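Local coordinates for protein peroxinectin A (Dictyostelium discoideum, PDB 6ERC) that catalyses the oxidation of phenolic donors by hydrogen peroxide, as a secreted haem peroxidase that also has iodide and thiocyanate peroxidase activity, at residues G502-Q505 against P506-R510; N45-S48 against R49-S52; P343-R346 against G347-N351. All coordinates share one frame; numbering follows the deposited sequence.

In the fold
Contacts 1 and 3 are neighbours, with centres about 10 Å apart. Gln505 NE2 of contact 1 probably donates to Ile349 O of contact 3 at 2.7 Å, and Val508 CB packs on Ile349 CG2 at 3.7 Å. Both contacts also touch Met71 on helix 70-80. That helix runs toward His81, the predicted proton acceptor. Contact 2 lies apart, its centre about 40 Å from that of contact 1 and about 35 Å from that of contact 3. It still comes near the haem: the side chain of Ser48 is about 10 Å from it, and that of Leu348 in contact 3 about 9 Å. All three are structural packing away from the annotated sites.

Contact 1 of 3, residues G502-Q505 against P506-R510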
ATOM      1  N   GLY A 502      15.355   8.360  21.357  1.00 57.25           N
ATOM      2  CA  GLY A 502      15.542   7.274  22.300  1.00 57.87           C
ATOM      3  C   GLY A 502      16.093   6.035  21.627  1.00 56.55           C
ATOM      4  O   GLY A 502      16.566   6.059  20.487  1.00 56.39           O
ATOM      5  N   TYR A 503      16.022   4.921  22.351  1.00 57.30           N
ATOM      6  CA  TYR A 503      16.559   3.674  21.824  1.00 58.51           C
ATOM      7  C   TYR A 503      15.773   3.217  20.601  1.00 57.72           C
ATOM      8  O   TYR A 503      14.539   3.258  20.576  1.00 57.44           O
ATOM      9  CB  TYR A 503      16.541   2.572  22.880  1.00 58.44           C
ATOM     10  CG  TYR A 503      16.951   1.243  22.289  1.00 59.76           C
ATOM     11  CD1 TYR A 503      18.282   0.974  22.001  1.00 60.25           C
ATOM     12  CD2 TYR A 503      16.006   0.272  21.987  1.00 59.64           C
ATOM     13  CE1 TYR A 503      18.665  -0.231  21.446  1.00 60.34           C
ATOM     14  CE2 TYR A 503      16.378  -0.937  21.431  1.00 59.95           C
ATOM     15  CZ  TYR A 503      17.710  -1.182  21.162  1.00 61.54           C
ATOM     16  OH  TYR A 503      18.089  -2.384  20.609  1.00 62.74           O
ATOM     17  N   VAL A 504      16.504   2.762  19.587  1.00 57.53           N
ATOM     18  CA  VAL A 504      15.924   2.282  18.339  1.00 56.64           C
ATOM     19  C   VAL A 504      16.659   1.008  17.946  1.00 58.65           C
ATOM     20  O   VAL A 504      17.878   1.032  17.740  1.00 59.16           O
ATOM     21  CB  VAL A 504      16.027   3.326  17.214  1.00 55.98           C
ATOM     22  CG1 VAL A 504      15.460   2.776  15.912  1.00 57.62           C
ATOM     23  CG2 VAL A 504      15.309   4.604  17.613  1.00 55.96           C
ATOM     24  N   GLN A 505      15.924  -0.098  17.836  1.00 58.71           N
ATOM     25  CA  GLN A 505      16.530  -1.360  17.448  1.00 59.23           C
ATOM     26  C   GLN A 505      17.028  -1.287  16.004  1.00 58.52           C
ATOM     27  O   GLN A 505      16.543  -0.480  15.208  1.00 57.01           O
ATOM     28  CB  GLN A 505      15.530  -2.507  17.608  1.00 58.27           C
ATOM     29  CG  GLN A 505      14.344  -2.484  16.648  1.00 56.80           C
ATOM     30  CD  GLN A 505      13.110  -1.844  17.244  1.00 56.30           C
ATOM     31  OE1 GLN A 505      13.196  -0.952  18.088  1.00 55.93           O
ATOM     32  NE2 GLN A 505      11.944  -2.307  16.808  1.00 56.90           N
ATOM     33  N   PRO A 506      18.008  -2.124  15.643  1.00 58.44           N
ATOM     34  CA  PRO A 506      18.521  -2.078  14.261  1.00 58.42           C
ATOM     35  C   PRO A 506      17.476  -2.423  13.216  1.00 58.12           C
ATOM     36  O   PRO A 506      17.421  -1.771  12.166  1.00 56.01           O
ATOM     37  CB  PRO A 506      19.672  -3.096  14.282  1.00 60.28           C
ATOM     38  CG  PRO A 506      19.420  -3.957  15.476  1.00 60.58           C
ATOM     39  CD  PRO A 506      18.750  -3.082  16.478  1.00 59.32           C
ATOM     40  N   ASN A 507      16.648  -3.434  13.466  1.00 59.91           N
ATOM     41  CA  ASN A 507      15.572  -3.821  12.555  1.00 58.18           C
ATOM     42  C   ASN A 507      14.253  -3.393  13.185  1.00 57.21           C
ATOM     43  O   ASN A 507      13.693  -4.108  14.021  1.00 57.10           O
ATOM     44  CB  ASN A 507      15.591  -5.319  12.281  1.00 58.87           C
ATOM     45  CG  ASN A 507      14.550  -5.735  11.263  1.00 59.11           C
ATOM     46  OD1 ASN A 507      13.986  -4.898  10.555  1.00 58.06           O
ATOM     47  ND2 ASN A 507      14.292  -7.032  11.178  1.00 58.91           N
ATOM     48  N   VAL A 508      13.751  -2.223  12.774  1.00 56.31           N
ATOM     49  CA  VAL A 508      12.519  -1.687  13.351  1.00 56.04           C
ATOM     50  C   VAL A 508      11.275  -2.405  12.855  1.00 55.69           C
ATOM     51  O   VAL A 508      10.160  -1.995  13.201  1.00 53.68           O
ATOM     52  CB  VAL A 508      12.386  -0.177  13.062  1.00 53.81           C
ATOM     53  CG1 VAL A 508      13.522   0.584  13.716  1.00 55.54           C
ATOM     54  CG2 VAL A 508      12.347   0.092  11.563  1.00 53.64           C
ATOM     55  N   PHE A 509      11.426  -3.461  12.057  1.00 55.69           N
ATOM     56  CA  PHE A 509      10.294  -4.259  11.614  1.00 55.13           C
ATOM     57  C   PHE A 509      10.033  -5.474  12.499  1.00 56.43           C
ATOM     58  O   PHE A 509       8.985  -6.112  12.348  1.00 54.05           O
ATOM     59  CB  PHE A 509      10.512  -4.737  10.170  1.00 54.22           C
ATOM     60  CG  PHE A 509      10.572  -3.629   9.148  1.00 52.79           C
ATOM     61  CD1 PHE A 509       9.973  -2.400   9.377  1.00 52.44           C
ATOM     62  CD2 PHE A 509      11.223  -3.833   7.940  1.00 53.44           C
ATOM     63  CE1 PHE A 509      10.030  -1.396   8.422  1.00 52.25           C
ATOM     64  CE2 PHE A 509      11.283  -2.832   6.985  1.00 51.87           C
ATOM     65  CZ  PHE A 509      10.686  -1.615   7.226  1.00 51.90           C
ATOM     66  N   ARG A 510      10.944  -5.810  13.411  1.00 57.10           N
ATOM     67  CA  ARG A 510      10.837  -7.024  14.204  1.00 58.07           C
ATOM     68  C   ARG A 510      10.824  -6.709  15.696  1.00 58.45           C
ATOM     69  O   ARG A 510      11.266  -5.645  16.135  1.00 58.97           O
ATOM     70  CB  ARG A 510      11.990  -7.990  13.903  1.00 58.56           C
ATOM     71  CG  ARG A 510      11.899  -8.663  12.549  1.00 59.27           C
ATOM     72  CD  ARG A 510      12.958  -9.744  12.393  1.00 60.41           C
ATOM     73  NE  ARG A 510      12.809 -10.469  11.135  1.00 61.32           N
ATOM     74  CZ  ARG A 510      11.895 -11.412  10.921  1.00 60.94           C
ATOM     75  NH1 ARG A 510      11.831 -12.020   9.744  1.00 61.33           N
ATOM     76  NH2 ARG A 510      11.038 -11.744  11.879  1.00 60.10           N
TER
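Gln505 bends its side chain forward over the backbone of Asn507 and Val508, in the C-terminal loop that follows helix 490-497. The loop makes a type I beta turn from Asn507 to Arg510, and an Asx turn lies within it.

Arg510 N donates to Asn507 O at 3.3 Å and closes the beta turn. The side chain of Asn507 forms the Asx turn: OD1 accepts from Phe509 N, also at 3.3 Å. The donor sits above the carbonyl plane of the amide, 66° out of it. Between the segments there is a weak bond, from Gln505 NE2 to Arg510 O at 3.5 Å. It is bent, with an N-H...O angle of 135°. The stronger partner of NE2 is Ile349 O, so the amide links the turn to helix 342-350.

Close packing of Gln505 depends on its shape. CG lies between the backbone N and the carbonyl carbon (chi1 68°), and the chain bends again beyond it. CG therefore rests 3.2 Å from Asn507 O, and NE2 comes 3.6 Å from Val508 CA. With an alanine here, Ile349 O and Arg510 O would probably lose this amide donor, and the backbone at Asn507 and Val508 would lose the cover of CG and CD.

The apolar part is a valine pair. Val504 CG1 meets Val508 CG1 at 3.7 Å, with the two side chains crossing obliquely. Val508 CG1 also lies 3.5 Å from Gln505 O. Both valines rest on Ala491 of helix 490-497. On the exposed side, Tyr503 reaches along the chain to Pro506, and Tyr503 OH lies 4.2 Å from Pro506 CD.

Contact 2 of 3, residues N45-S48 against R49-S52; sequences NQPS and RAIS
Pro47 O is gripped by two backbone N-H groups at the start of helix 48-56. Ile51 N makes the straighter bond, at 3.1 Å (172°). Ala50 N gives a weak one at 3.2 Å, bent to 121°. Pro47 is the N-cap residue, and its carbonyl begins the helical bonding. The next bond follows in step, from Ser52 N to Ser48 O at 2.8 Å.

Side chains of the residues before the helix pack on its first turn. Ala50 CB points back toward residues 45-48, with Pro47 CD at 4.1 Å and Gln46 OE1 at 4.0 Å. Ile51 has CG1 anti to its carbonyl carbon, beside the backbone N (chi1 -60°). This turns CG1 back along the helix, to 3.5 Å from Pro47 O.

The polar side chains of the turn are held from outside. Ser48 OG is hydrogen-bonded to Gln385 OE1 on helix 379-390. Arg49 forms salt bridges from NH1 to Asp378 OD2 and from NE to Asp101, and its NH2 bonds to Asn366. Ser52 OG is hydrogen-bonded to that same Asp378 OD2, so one carboxylate oxygen serves both residues. Beyond CG1 of Ile51, the terminal CD1 reaches Gln46 CB, 4.0 Å away.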
ATOM      1  N   ASN A  45     -21.547 -16.318  -5.296  1.00 60.79           N
ATOM      2  CA  ASN A  45     -21.224 -16.403  -3.879  1.00 59.58           C
ATOM      3  C   ASN A  45     -22.006 -15.350  -3.096  1.00 58.99           C
ATOM      4  O   ASN A  45     -22.736 -14.528  -3.656  1.00 58.75           O
ATOM      5  CB  ASN A  45     -19.722 -16.227  -3.664  1.00 60.16           C
ATOM      6  CG  ASN A  45     -18.941 -17.498  -3.916  1.00 58.69           C
ATOM      7  OD1 ASN A  45     -19.396 -18.591  -3.592  1.00 60.86           O
ATOM      8  ND2 ASN A  45     -17.753 -17.359  -4.485  1.00 59.15           N
ATOM      9  N   GLN A  46     -21.842 -15.372  -1.778  1.00 59.24           N
ATOM     10  CA  GLN A  46     -22.533 -14.412  -0.936  1.00 60.70           C
ATOM     11  C   GLN A  46     -21.974 -13.008  -1.165  1.00 61.02           C
ATOM     12  O   GLN A  46     -20.822 -12.852  -1.581  1.00 61.14           O
ATOM     13  CB  GLN A  46     -22.393 -14.792   0.535  1.00 61.45           C
ATOM     14  CG  GLN A  46     -22.873 -16.198   0.852  1.00 61.13           C
ATOM     15  CD  GLN A  46     -23.200 -16.388   2.316  1.00 60.19           C
ATOM     16  OE1 GLN A  46     -24.065 -15.706   2.865  1.00 59.89           O
ATOM     17  NE2 GLN A  46     -22.509 -17.320   2.958  1.00 60.48           N
ATOM     18  N   PRO A  47     -22.768 -11.969  -0.904  1.00 61.90           N
ATOM     19  CA  PRO A  47     -22.270 -10.600  -1.089  1.00 61.10           C
ATOM     20  C   PRO A  47     -21.058 -10.315  -0.212  1.00 59.93           C
ATOM     21  O   PRO A  47     -20.760 -11.035   0.743  1.00 58.48           O
ATOM     22  CB  PRO A  47     -23.464  -9.725  -0.689  1.00 62.33           C
ATOM     23  CG  PRO A  47     -24.651 -10.612  -0.822  1.00 62.55           C
ATOM     24  CD  PRO A  47     -24.176 -11.987  -0.477  1.00 60.51           C
ATOM     25  N   SER A  48     -20.361  -9.226  -0.549  1.00 62.07           N
ATOM     26  CA  SER A  48     -19.109  -8.895   0.129  1.00 60.63           C
ATOM     27  C   SER A  48     -19.323  -8.699   1.627  1.00 59.45           C
ATOM     28  O   SER A  48     -18.591  -9.262   2.448  1.00 58.22           O
ATOM     29  CB  SER A  48     -18.494  -7.640  -0.494  1.00 59.22           C
ATOM     30  OG  SER A  48     -18.256  -7.823  -1.879  1.00 58.35           O
ATOM     31  N   ARG A  49     -20.328  -7.905   2.002  1.00 59.51           N
ATOM     32  CA  ARG A  49     -20.540  -7.611   3.416  1.00 60.34           C
ATOM     33  C   ARG A  49     -20.893  -8.866   4.206  1.00 61.47           C
ATOM     34  O   ARG A  49     -20.598  -8.948   5.403  1.00 60.67           O
ATOM     35  CB  ARG A  49     -21.634  -6.553   3.570  1.00 60.94           C
ATOM     36  CG  ARG A  49     -22.013  -6.231   5.013  1.00 61.61           C
ATOM     37  CD  ARG A  49     -20.817  -5.822   5.862  1.00 59.77           C
ATOM     38  NE  ARG A  49     -21.226  -5.471   7.219  1.00 60.64           N
ATOM     39  CZ  ARG A  49     -20.390  -5.263   8.233  1.00 60.51           C
ATOM     40  NH1 ARG A  49     -19.078  -5.371   8.062  1.00 61.03           N
ATOM     41  NH2 ARG A  49     -20.870  -4.950   9.429  1.00 61.91           N
ATOM     42  N   ALA A  50     -21.525  -9.848   3.561  1.00 62.31           N
ATOM     43  CA  ALA A  50     -21.794 -11.113   4.235  1.00 61.57           C
ATOM     44  C   ALA A  50     -20.498 -11.874   4.486  1.00 58.82           C
ATOM     45  O   ALA A  50     -20.235 -12.318   5.609  1.00 58.33           O
ATOM     46  CB  ALA A  50     -22.767 -11.953   3.407  1.00 61.29           C
ATOM     47  N   ILE A  51     -19.670 -12.027   3.450  1.00 58.36           N
ATOM     48  CA  ILE A  51     -18.374 -12.673   3.628  1.00 59.94           C
ATOM     49  C   ILE A  51     -17.563 -11.951   4.694  1.00 59.56           C
ATOM     50  O   ILE A  51     -16.814 -12.581   5.450  1.00 58.69           O
ATOM     51  CB  ILE A  51     -17.611 -12.731   2.289  1.00 59.07           C
ATOM     52  CG1 ILE A  51     -18.398 -13.522   1.238  1.00 60.38           C
ATOM     53  CG2 ILE A  51     -16.231 -13.339   2.487  1.00 58.94           C
ATOM     54  CD1 ILE A  51     -18.575 -14.999   1.551  1.00 60.03           C
ATOM     55  N   SER A  52     -17.692 -10.624   4.770  1.00 58.37           N
ATOM     56  CA  SER A  52     -16.980  -9.866   5.793  1.00 59.11           C
ATOM     57  C   SER A  52     -17.428 -10.281   7.188  1.00 58.83           C
ATOM     58  O   SER A  52     -16.599 -10.546   8.067  1.00 58.23           O
ATOM     59  CB  SER A  52     -17.204  -8.368   5.580  1.00 59.58           C
ATOM     60  OG  SER A  52     -16.550  -7.604   6.577  1.00 58.24           O
TER

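Contact 3 of 3, residues P343-R346 against G347-N351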
ATOM      1  N   PRO A 343       6.856  10.916  19.049  1.00 54.52           N
ATOM      2  CA  PRO A 343       6.035  10.013  19.876  1.00 55.60           C
ATOM      3  C   PRO A 343       5.404   8.877  19.087  1.00 54.03           C
ATOM      4  O   PRO A 343       5.271   7.765  19.611  1.00 52.83           O
ATOM      5  CB  PRO A 343       4.976  10.953  20.471  1.00 55.35           C
ATOM      6  CG  PRO A 343       5.570  12.316  20.377  1.00 55.51           C
ATOM      7  CD  PRO A 343       6.398  12.312  19.136  1.00 54.31           C
ATOM      8  N   LEU A 344       5.002   9.129  17.841  1.00 53.09           N
ATOM      9  CA  LEU A 344       4.488   8.055  16.998  1.00 52.17           C
ATOM     10  C   LEU A 344       5.581   7.047  16.675  1.00 52.97           C
ATOM     11  O   LEU A 344       5.396   5.838  16.859  1.00 54.35           O
ATOM     12  CB  LEU A 344       3.902   8.632  15.711  1.00 53.03           C
ATOM     13  CG  LEU A 344       2.554   9.337  15.850  1.00 54.65           C
ATOM     14  CD1 LEU A 344       2.284  10.189  14.624  1.00 55.32           C
ATOM     15  CD2 LEU A 344       1.438   8.319  16.053  1.00 55.29           C
ATOM     16  N   ILE A 345       6.727   7.527  16.185  1.00 53.29           N
ATOM     17  CA  ILE A 345       7.809   6.626  15.796  1.00 51.52           C
ATOM     18  C   ILE A 345       8.135   5.673  16.934  1.00 51.42           C
ATOM     19  O   ILE A 345       8.315   4.468  16.724  1.00 53.00           O
ATOM     20  CB  ILE A 345       9.053   7.428  15.366  1.00 54.09           C
ATOM     21  CG1 ILE A 345       8.735   8.368  14.195  1.00 53.21           C
ATOM     22  CG2 ILE A 345      10.196   6.482  14.999  1.00 53.05           C
ATOM     23  CD1 ILE A 345       8.330   7.672  12.914  1.00 53.84           C
ATOM     24  N   ARG A 346       8.223   6.193  18.159  1.00 52.30           N
ATOM     25  CA  ARG A 346       8.544   5.335  19.292  1.00 53.82           C
ATOM     26  C   ARG A 346       7.516   4.223  19.439  1.00 53.87           C
ATOM     27  O   ARG A 346       7.873   3.064  19.677  1.00 54.66           O
ATOM     28  CB  ARG A 346       8.628   6.160  20.577  1.00 55.22           C
ATOM     29  CG  ARG A 346       9.811   7.111  20.643  1.00 55.02           C
ATOM     30  CD  ARG A 346       9.963   7.714  22.035  1.00 56.68           C
ATOM     31  NE  ARG A 346      10.877   8.857  22.051  1.00 56.72           N
ATOM     32  CZ  ARG A 346      10.509  10.127  21.902  1.00 56.40           C
ATOM     33  NH1 ARG A 346       9.235  10.449  21.725  1.00 56.94           N
ATOM     34  NH2 ARG A 346      11.421  11.087  21.931  1.00 58.52           N
ATOM     35  N   GLY A 347       6.232   4.554  19.294  1.00 54.61           N
ATOM     36  CA  GLY A 347       5.202   3.535  19.395  1.00 54.34           C
ATOM     37  C   GLY A 347       5.247   2.540  18.250  1.00 53.04           C
ATOM     38  O   GLY A 347       5.066   1.337  18.455  1.00 53.15           O
ATOM     39  N   LEU A 348       5.496   3.024  17.032  1.00 50.86           N
ATOM     40  CA  LEU A 348       5.453   2.151  15.864  1.00 52.68           C
ATOM     41  C   LEU A 348       6.516   1.060  15.936  1.00 53.71           C
ATOM     42  O   LEU A 348       6.279  -0.074  15.504  1.00 50.68           O
ATOM     43  CB  LEU A 348       5.628   2.974  14.588  1.00 52.46           C
ATOM     44  CG  LEU A 348       4.517   3.962  14.235  1.00 51.87           C
ATOM     45  CD1 LEU A 348       4.925   4.772  13.016  1.00 51.77           C
ATOM     46  CD2 LEU A 348       3.197   3.249  13.984  1.00 51.02           C
ATOM     47  N   ILE A 349       7.699   1.385  16.464  1.00 53.94           N
ATOM     48  CA  ILE A 349       8.803   0.430  16.461  1.00 53.42           C
ATOM     49  C   ILE A 349       8.782  -0.511  17.661  1.00 53.80           C
ATOM     50  O   ILE A 349       9.461  -1.547  17.632  1.00 53.98           O
ATOM     51  CB  ILE A 349      10.166   1.147  16.405  1.00 54.29           C
ATOM     52  CG1 ILE A 349      10.420   1.960  17.683  1.00 55.36           C
ATOM     53  CG2 ILE A 349      10.239   2.040  15.173  1.00 52.74           C
ATOM     54  CD1 ILE A 349      11.828   2.525  17.786  1.00 55.65           C
ATOM     55  N   ILE A 350       8.029  -0.186  18.711  1.00 54.34           N
ATOM     56  CA  ILE A 350       8.010  -1.003  19.920  1.00 55.74           C
ATOM     57  C   ILE A 350       6.762  -1.878  19.943  1.00 54.30           C
ATOM     58  O   ILE A 350       6.787  -2.996  20.471  1.00 53.56           O
ATOM     59  CB  ILE A 350       8.093  -0.120  21.183  1.00 55.29           C
ATOM     60  CG1 ILE A 350       8.487  -0.956  22.403  1.00 56.43           C
ATOM     61  CG2 ILE A 350       6.770   0.599  21.454  1.00 55.63           C
ATOM     62  CD1 ILE A 350       9.948  -1.354  22.431  1.00 58.20           C
ATOM     63  N   ASN A 351       5.667  -1.384  19.371  1.00 52.66           N
ATOM     64  CA  ASN A 351       4.374  -2.046  19.499  1.00 55.51           C
ATOM     65  C   ASN A 351       4.227  -3.156  18.462  1.00 55.86           C
ATOM     66  O   ASN A 351       4.473  -2.944  17.271  1.00 53.73           O
ATOM     67  CB  ASN A 351       3.247  -1.024  19.347  1.00 54.69           C
ATOM     68  CG  ASN A 351       1.885  -1.608  19.659  1.00 54.89           C
ATOM     69  OD1 ASN A 351       1.763  -2.556  20.435  1.00 56.70           O
ATOM     70  ND2 ASN A 351       0.850  -1.041  19.054  1.00 54.25           N
TER
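Helix 342-350 carries this contact, which is a run of i to i+4 bonds along the helix with side-chain packing beside them. Leu348 N to Leu344 O is the shortest bond between the segments, at 2.8 Å, and it runs nearly along the C=O axis. Ile349 N donates to Ile345 O at 3.2 Å, tilted 20° from the carbonyl plane. The bonds flanking these two are weak: Gly347 N to Pro343 O, and Ile350 N to Arg346 O. Asn351 N then bonds to Gly347 O at 2.9 Å.

Side chains pack closely on these same carbonyls. Leu348 places CG 3.3 Å from Leu344 O. Ile349 has CG1 between its backbone N and carbonyl carbon (chi1 66°), the crowded position. Its CG1 therefore lies 3.4 Å from both Ile345 O and Arg346 O. Ile350 CG2 lies 3.2 Å from Arg346 O. Direct apolar contact between the segments is looser. Ile345 CD1 approaches Leu348 CD1 at 4.5 Å, and Ile345 CG2 lies 4.4 Å from Ile349 CG2.

Arg346 stretches out from CG to NE and leaves the contact. Its NE and NH2 bond to the backbone oxygens of Ile501 and Asn500, tying the helix to the loop after helix 490-497. Leu344 and Ile345 pack on helix 218-241, Leu348 packs on Met71 and Met74 of helix 70-80, and Pro343 and Ile350 lie against strand 311-315.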